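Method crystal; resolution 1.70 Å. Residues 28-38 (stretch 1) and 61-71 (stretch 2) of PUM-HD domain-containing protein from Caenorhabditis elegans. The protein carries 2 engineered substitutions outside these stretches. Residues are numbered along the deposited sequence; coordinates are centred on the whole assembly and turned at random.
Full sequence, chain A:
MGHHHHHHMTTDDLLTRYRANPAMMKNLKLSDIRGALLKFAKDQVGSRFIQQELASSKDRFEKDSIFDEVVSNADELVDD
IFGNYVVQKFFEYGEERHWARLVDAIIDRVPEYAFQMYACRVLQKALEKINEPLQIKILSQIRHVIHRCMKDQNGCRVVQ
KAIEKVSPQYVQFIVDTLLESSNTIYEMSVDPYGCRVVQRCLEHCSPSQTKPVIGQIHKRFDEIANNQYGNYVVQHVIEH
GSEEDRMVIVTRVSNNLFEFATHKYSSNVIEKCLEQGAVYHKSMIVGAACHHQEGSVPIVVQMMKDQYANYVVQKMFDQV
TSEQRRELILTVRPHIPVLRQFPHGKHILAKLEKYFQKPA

Stretch 1 (28-38) LKLSDIRGALL
Stretch 2 61-71: FEKDSIFDEVV

Stretch 1 begins extended at Leu-28 (phi/psi -62/137) and Lys-29 (-122/161), turns through helical values at Leu-30 to Ile-33, breaks at Arg-34 (55/-123), and is helical at Leu-37 and Leu-38. Stretch 2 is helical from Phe-61 to Asp-64 and from Phe-67 to Val-71, with Ser-65 at -67/-27 and Ile-66 at -96/-2. The two stretches run in the same sense: Ser-31 CA lies 5.5 Å from Ser-65 CA, and Leu-37 CA 6.4 Å from Glu-69 CA.

Glu-62 leaves its helix sideways, and its chi1 and chi2, both m, bring the carboxylate nearer to the first turn, where each oxygen finds a donor: Ser-31 N to OE1 at 2.9 Å (160°) and Ser-31 OG, on a p rotamer, to OE2 at 2.8 Å. Serine suits this place, its short hydroxyl reaching the same carboxylate as its amide. Ser-65 (p) instead turns its OG back to Glu-62 O, 2.7 Å.

Ile-66 (p, t) supplies branched apolar surface: its CD1 meets Leu-30 CD2 (m, t) at 4.2 Å, its CB Leu-37 CD2 (t, m) at 4.1 Å. Leu-37 CD1 also reaches Val-70 CG2 at 4.0 Å, while Leu-37 CB packs on Glu-69 CB at 3.6 Å, the glutamate's aliphatic portion serving as apolar surface. The Glu-69 carboxylate lies by a water, which donates to OE1 (water O to Glu-69 OE1, 3.0 Å) and to Gly-35 O (2.7 Å), and accepts from Leu-38 N (3.0 Å).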

ATOM      1  N   LEU A  28       4.702  -4.067 -41.707  1.00 46.02           N
ATOM      2  CA  LEU A  28       5.308  -2.879 -41.126  1.00 40.03           C
ATOM      3  C   LEU A  28       6.261  -3.289 -40.010  1.00 32.57           C
ATOM      4  O   LEU A  28       5.957  -4.175 -39.210  1.00 38.58           O
ATOM      5  CB  LEU A  28       4.224  -1.945 -40.589  1.00 37.24           C
ATOM      6  CG  LEU A  28       4.663  -0.566 -40.100  1.00 36.05           C
ATOM      7  CD1 LEU A  28       5.206   0.272 -41.240  1.00 36.94           C
ATOM      8  CD2 LEU A  28       3.499   0.138 -39.411  1.00 34.36           C
ATOM      9  N   LYS A  29       7.428  -2.653 -39.969  1.00 36.92           N
ATOM     10  CA  LYS A  29       8.424  -2.929 -38.944  1.00 38.04           C
ATOM     11  C   LYS A  29       8.765  -1.659 -38.172  1.00 33.44           C
ATOM     12  O   LYS A  29       8.492  -0.540 -38.618  1.00 33.37           O
ATOM     13  CB  LYS A  29       9.698  -3.534 -39.560  1.00 41.72           C
ATOM     14  N   LEU A  30       9.354  -1.852 -36.983  1.00 31.71           N
ATOM     15  CA  LEU A  30       9.779  -0.722 -36.162  1.00 30.61           C
ATOM     16  C   LEU A  30      10.748   0.185 -36.913  1.00 34.61           C
ATOM     17  O   LEU A  30      10.660   1.414 -36.811  1.00 31.14           O
ATOM     18  CB  LEU A  30      10.421  -1.226 -34.871  1.00 29.33           C
ATOM     19  CG  LEU A  30       9.456  -1.866 -33.868  1.00 30.15           C
ATOM     20  CD1 LEU A  30      10.249  -2.451 -32.724  1.00 25.86           C
ATOM     21  CD2 LEU A  30       8.447  -0.844 -33.352  1.00 29.38           C
ATOM     22  N   SER A  31      11.684  -0.401 -37.668  1.00 33.87           N
ATOM     23  CA  SER A  31      12.658   0.403 -38.399  1.00 33.76           C
ATOM     24  C   SER A  31      12.007   1.246 -39.487  1.00 34.61           C
ATOM     25  O   SER A  31      12.643   2.174 -39.994  1.00 37.36           O
ATOM     26  CB  SER A  31      13.726  -0.493 -39.027  1.00 33.14           C
ATOM     27  OG  SER A  31      13.115  -1.391 -39.936  1.00 33.27           O
ATOM     28  N   ASP A  32      10.764   0.934 -39.865  1.00 31.19           N
ATOM     29  CA  ASP A  32      10.034   1.768 -40.814  1.00 35.19           C
ATOM     30  C   ASP A  32       9.547   3.075 -40.195  1.00 37.30           C
ATOM     31  O   ASP A  32       9.173   3.989 -40.933  1.00 32.80           O
ATOM     32  CB  ASP A  32       8.825   1.010 -41.368  1.00 36.17           C
ATOM     33  CG  ASP A  32       9.216  -0.183 -42.209  1.00 41.86           C
ATOM     34  OD1 ASP A  32      10.263  -0.107 -42.888  1.00 41.88           O
ATOM     35  OD2 ASP A  32       8.480  -1.197 -42.181  1.00 41.39           O
ATOM     36  N   ILE A  33       9.529   3.184 -38.864  1.00 32.46           N
ATOM     37  CA  ILE A  33       8.815   4.286 -38.229  1.00 28.78           C
ATOM     38  C   ILE A  33       9.602   5.591 -38.334  1.00 30.59           C
ATOM     39  O   ILE A  33       9.047   6.634 -38.703  1.00 33.57           O
ATOM     40  CB  ILE A  33       8.489   3.932 -36.764  1.00 25.89           C
ATOM     41  CG1 ILE A  33       7.535   2.746 -36.718  1.00 28.96           C
ATOM     42  CG2 ILE A  33       7.882   5.125 -36.077  1.00 33.45           C
ATOM     43  CD1 ILE A  33       6.286   2.964 -37.520  1.00 35.33           C
ATOM     44  N   ARG A  34      10.893   5.561 -37.998  1.00 28.18           N
ATOM     45  CA  ARG A  34      11.761   6.729 -38.119  1.00 30.31           C
ATOM     46  C   ARG A  34      11.252   7.955 -37.381  1.00 32.67           C
ATOM     47  O   ARG A  34      11.032   7.937 -36.162  1.00 35.95           O
ATOM     48  CB  ARG A  34      11.932   7.090 -39.590  1.00 37.82           C
ATOM     49  CG  ARG A  34      12.469   5.967 -40.390  1.00 40.42           C
ATOM     50  CD  ARG A  34      13.721   6.357 -41.118  1.00 47.16           C
ATOM     51  NE  ARG A  34      14.351   5.130 -41.567  1.00 55.47           N
ATOM     52  CZ  ARG A  34      13.803   4.313 -42.455  1.00 50.50           C
ATOM     53  NH1 ARG A  34      12.618   4.611 -42.985  1.00 53.32           N
ATOM     54  NH2 ARG A  34      14.436   3.198 -42.797  1.00 57.25           N
ATOM     55  N   GLY A  35      11.074   9.035 -38.130  1.00 29.47           N
ATOM     56  CA  GLY A  35      10.612  10.277 -37.558  1.00 29.15           C
ATOM     57  C   GLY A  35       9.165  10.258 -37.133  1.00 29.77           C
ATOM     58  O   GLY A  35       8.724  11.211 -36.483  1.00 29.67           O
ATOM     59  N   ALA A  36       8.428   9.200 -37.463  1.00 25.29           N
ATOM     60  CA  ALA A  36       7.024   9.083 -37.101  1.00 26.02           C
ATOM     61  C   ALA A  36       6.818   8.496 -35.709  1.00 23.37           C
ATOM     62  O   ALA A  36       5.665   8.278 -35.318  1.00 21.84           O
ATOM     63  CB  ALA A  36       6.269   8.219 -38.116  1.00 23.87           C
ATOM     64  N   LEU A  37       7.900   8.244 -34.967  1.00 25.14           N
ATOM     65  CA  LEU A  37       7.784   7.574 -33.671  1.00 24.66           C
ATOM     66  C   LEU A  37       6.873   8.351 -32.730  1.00 23.23           C
ATOM     67  O   LEU A  37       5.993   7.770 -32.081  1.00 20.48           O
ATOM     68  CB  LEU A  37       9.173   7.386 -33.050  1.00 23.06           C
ATOM     69  CG  LEU A  37       9.308   6.710 -31.674  1.00 24.00           C
ATOM     70  CD1 LEU A  37       8.995   7.679 -30.511  1.00 23.01           C
ATOM     71  CD2 LEU A  37       8.463   5.445 -31.530  1.00 22.51           C
ATOM     72  N   LEU A  38       7.089   9.663 -32.624  1.00 23.33           N
ATOM     73  CA  LEU A  38       6.286  10.473 -31.714  1.00 19.64           C
ATOM     74  C   LEU A  38       4.800  10.372 -32.046  1.00 22.24           C
ATOM     75  O   LEU A  38       3.971  10.128 -31.156  1.00 21.64           O
ATOM     76  CB  LEU A  38       6.765  11.925 -31.756  1.00 20.98           C
ATOM     77  CG  LEU A  38       5.960  12.952 -30.954  1.00 27.14           C
ATOM     78  CD1 LEU A  38       5.950  12.630 -29.465  1.00 26.33           C
ATOM     79  CD2 LEU A  38       6.479  14.370 -31.205  1.00 29.87           C
ATOM     80  N   PHE A  61      18.229  -5.063 -33.162  1.00 27.59           N
ATOM     81  CA  PHE A  61      18.510  -3.854 -33.920  1.00 26.88           C
ATOM     82  C   PHE A  61      17.221  -3.175 -34.366  1.00 25.87           C
ATOM     83  O   PHE A  61      17.186  -1.943 -34.480  1.00 29.26           O
ATOM     84  CB  PHE A  61      19.417  -4.175 -35.114  1.00 24.80           C
ATOM     85  CG  PHE A  61      20.868  -4.429 -34.736  1.00 29.26           C
ATOM     86  CD1 PHE A  61      21.270  -4.540 -33.409  1.00 28.46           C
ATOM     87  CD2 PHE A  61      21.835  -4.543 -35.724  1.00 29.25           C
ATOM     88  CE1 PHE A  61      22.593  -4.776 -33.079  1.00 32.88           C
ATOM     89  CE2 PHE A  61      23.159  -4.763 -35.399  1.00 26.22           C
ATOM     90  CZ  PHE A  61      23.542  -4.891 -34.081  1.00 30.01           C
ATOM     91  N   GLU A  62      16.159  -3.948 -34.602  1.00 25.15           N
ATOM     92  CA  GLU A  62      14.843  -3.361 -34.833  1.00 25.70           C
ATOM     93  C   GLU A  62      14.379  -2.605 -33.600  1.00 33.19           C
ATOM     94  O   GLU A  62      13.898  -1.470 -33.694  1.00 30.28           O
ATOM     95  CB  GLU A  62      13.822  -4.436 -35.202  1.00 29.14           C
ATOM     96  CG  GLU A  62      13.874  -4.904 -36.655  1.00 35.07           C
ATOM     97  CD  GLU A  62      13.432  -3.830 -37.633  1.00 40.72           C
ATOM     98  OE1 GLU A  62      12.331  -3.267 -37.437  1.00 37.66           O
ATOM     99  OE2 GLU A  62      14.183  -3.558 -38.601  1.00 41.40           O
ATOM    100  N   LYS A  63      14.524  -3.225 -32.428  1.00 25.64           N
ATOM    101  CA  LYS A  63      14.092  -2.565 -31.197  1.00 26.32           C
ATOM    102  C   LYS A  63      14.927  -1.320 -30.919  1.00 27.30           C
ATOM    103  O   LYS A  63      14.388  -0.278 -30.517  1.00 31.83           O
ATOM    104  CB  LYS A  63      14.148  -3.558 -30.033  1.00 22.67           C
ATOM    105  CG  LYS A  63      13.145  -4.705 -30.222  1.00 26.24           C
ATOM    106  CD  LYS A  63      13.038  -5.638 -29.011  1.00 33.54           C
ATOM    107  CE  LYS A  63      14.052  -6.759 -29.071  1.00 31.83           C
ATOM    108  NZ  LYS A  63      13.728  -7.844 -28.101  1.00 33.10           N
ATOM    109  N   ASP A  64      16.245  -1.396 -31.146  1.00 24.73           N
ATOM    110  CA  ASP A  64      17.099  -0.232 -30.944  1.00 25.28           C
ATOM    111  C   ASP A  64      16.725   0.914 -31.879  1.00 26.96           C
ATOM    112  O   ASP A  64      17.006   2.075 -31.564  1.00 28.44           O
ATOM    113  CB  ASP A  64      18.574  -0.573 -31.167  1.00 29.54           C
ATOM    114  CG  ASP A  64      19.105  -1.631 -30.214  1.00 39.66           C
ATOM    115  OD1 ASP A  64      18.460  -1.923 -29.191  1.00 32.03           O
ATOM    116  OD2 ASP A  64      20.191  -2.178 -30.508  1.00 42.80           O
ATOM    117  N   SER A  65      16.109   0.605 -33.028  1.00 28.44           N
ATOM    118  CA  SER A  65      15.942   1.595 -34.096  1.00 29.76           C
ATOM    119  C   SER A  65      14.997   2.723 -33.706  1.00 34.39           C
ATOM    120  O   SER A  65      15.090   3.823 -34.267  1.00 27.97           O
ATOM    121  CB  SER A  65      15.435   0.931 -35.382  1.00 30.42           C
ATOM    122  OG  SER A  65      14.037   0.615 -35.336  1.00 28.38           O
ATOM    123  N   ILE A  66      14.048   2.472 -32.799  1.00 27.42           N
ATOM    124  CA  ILE A  66      13.182   3.553 -32.339  1.00 28.21           C
ATOM    125  C   ILE A  66      13.675   4.178 -31.048  1.00 26.64           C
ATOM    126  O   ILE A  66      13.081   5.158 -30.587  1.00 25.08           O
ATOM    127  CB  ILE A  66      11.715   3.111 -32.153  1.00 28.85           C
ATOM    128  CG1 ILE A  66      11.612   1.987 -31.114  1.00 23.19           C
ATOM    129  CG2 ILE A  66      11.059   2.745 -33.485  1.00 28.33           C
ATOM    130  CD1 ILE A  66      10.199   1.794 -30.611  1.00 21.93           C
ATOM    131  N   PHE A  67      14.766   3.676 -30.468  1.00 28.18           N
ATOM    132  CA  PHE A  67      15.139   4.150 -29.138  1.00 26.70           C
ATOM    133  C   PHE A  67      15.629   5.591 -29.167  1.00 30.79           C
ATOM    134  O   PHE A  67      15.330   6.360 -28.252  1.00 23.86           O
ATOM    135  CB  PHE A  67      16.183   3.237 -28.503  1.00 28.04           C
ATOM    136  CG  PHE A  67      16.541   3.636 -27.096  1.00 24.92           C
ATOM    137  CD1 PHE A  67      15.631   3.460 -26.053  1.00 23.76           C
ATOM    138  CD2 PHE A  67      17.780   4.188 -26.810  1.00 24.19           C
ATOM    139  CE1 PHE A  67      15.951   3.832 -24.763  1.00 25.08           C
ATOM    140  CE2 PHE A  67      18.105   4.560 -25.515  1.00 27.74           C
ATOM    141  CZ  PHE A  67      17.187   4.381 -24.491  1.00 24.18           C
ATOM    142  N   ASP A  68      16.371   5.994 -30.207  1.00 26.85           N
ATOM    143  CA  ASP A  68      16.822   7.381 -30.265  1.00 27.98           C
ATOM    144  C   ASP A  68      15.648   8.349 -30.277  1.00 24.29           C
ATOM    145  O   ASP A  68      15.726   9.426 -29.679  1.00 27.00           O
ATOM    146  CB  ASP A  68      17.707   7.620 -31.491  1.00 26.64           C
ATOM    147  CG  ASP A  68      19.145   7.213 -31.259  1.00 35.64           C
ATOM    148  OD1 ASP A  68      19.472   6.770 -30.140  1.00 38.81           O
ATOM    149  OD2 ASP A  68      19.957   7.340 -32.201  1.00 44.05           O
ATOM    150  N   GLU A  69      14.559   7.996 -30.974  1.00 28.53           N
ATOM    151  CA  GLU A  69      13.400   8.881 -31.004  1.00 28.06           C
ATOM    152  C   GLU A  69      12.621   8.839 -29.687  1.00 21.48           C
ATOM    153  O   GLU A  69      12.057   9.864 -29.284  1.00 21.76           O
ATOM    154  CB  GLU A  69      12.484   8.538 -32.184  1.00 30.30           C
ATOM    155  CG  GLU A  69      13.008   8.964 -33.572  1.00 30.37           C
ATOM    156  CD  GLU A  69      12.912  10.459 -33.846  1.00 41.69           C
ATOM    157  OE1 GLU A  69      12.239  11.188 -33.082  1.00 35.46           O
ATOM    158  OE2 GLU A  69      13.511  10.913 -34.852  1.00 48.64           O
ATOM    159  N   VAL A  70      12.573   7.685 -29.008  1.00 21.81           N
ATOM    160  CA  VAL A  70      11.995   7.653 -27.658  1.00 19.29           C
ATOM    161  C   VAL A  70      12.760   8.592 -26.733  1.00 24.68           C
ATOM    162  O   VAL A  70      12.168   9.387 -25.988  1.00 22.32           O
ATOM    163  CB  VAL A  70      11.976   6.217 -27.100  1.00 22.02           C
ATOM    164  CG1 VAL A  70      11.613   6.227 -25.611  1.00 22.73           C
ATOM    165  CG2 VAL A  70      10.993   5.350 -27.875  1.00 23.26           C
ATOM    166  N   VAL A  71      14.091   8.499 -26.749  1.00 21.92           N
ATOM    167  CA  VAL A  71      14.914   9.384 -25.927  1.00 19.83           C
ATOM    168  C   VAL A  71      14.687  10.844 -26.303  1.00 23.62           C
ATOM    169  O   VAL A  71      14.496  11.705 -25.435  1.00 24.75           O
ATOM    170  CB  VAL A  71      16.401   9.012 -26.056  1.00 23.44           C
ATOM    171  CG1 VAL A  71      17.269  10.114 -25.440  1.00 25.31           C
ATOM    172  CG2 VAL A  71      16.661   7.698 -25.368  1.00 21.33           C
TER
HETATM  173  O   HOH W   1      12.595   3.737 -36.603  1.00 30.91           O
HETATM  174  O   HOH W   2       9.366  11.164 -33.820  1.00 28.80           O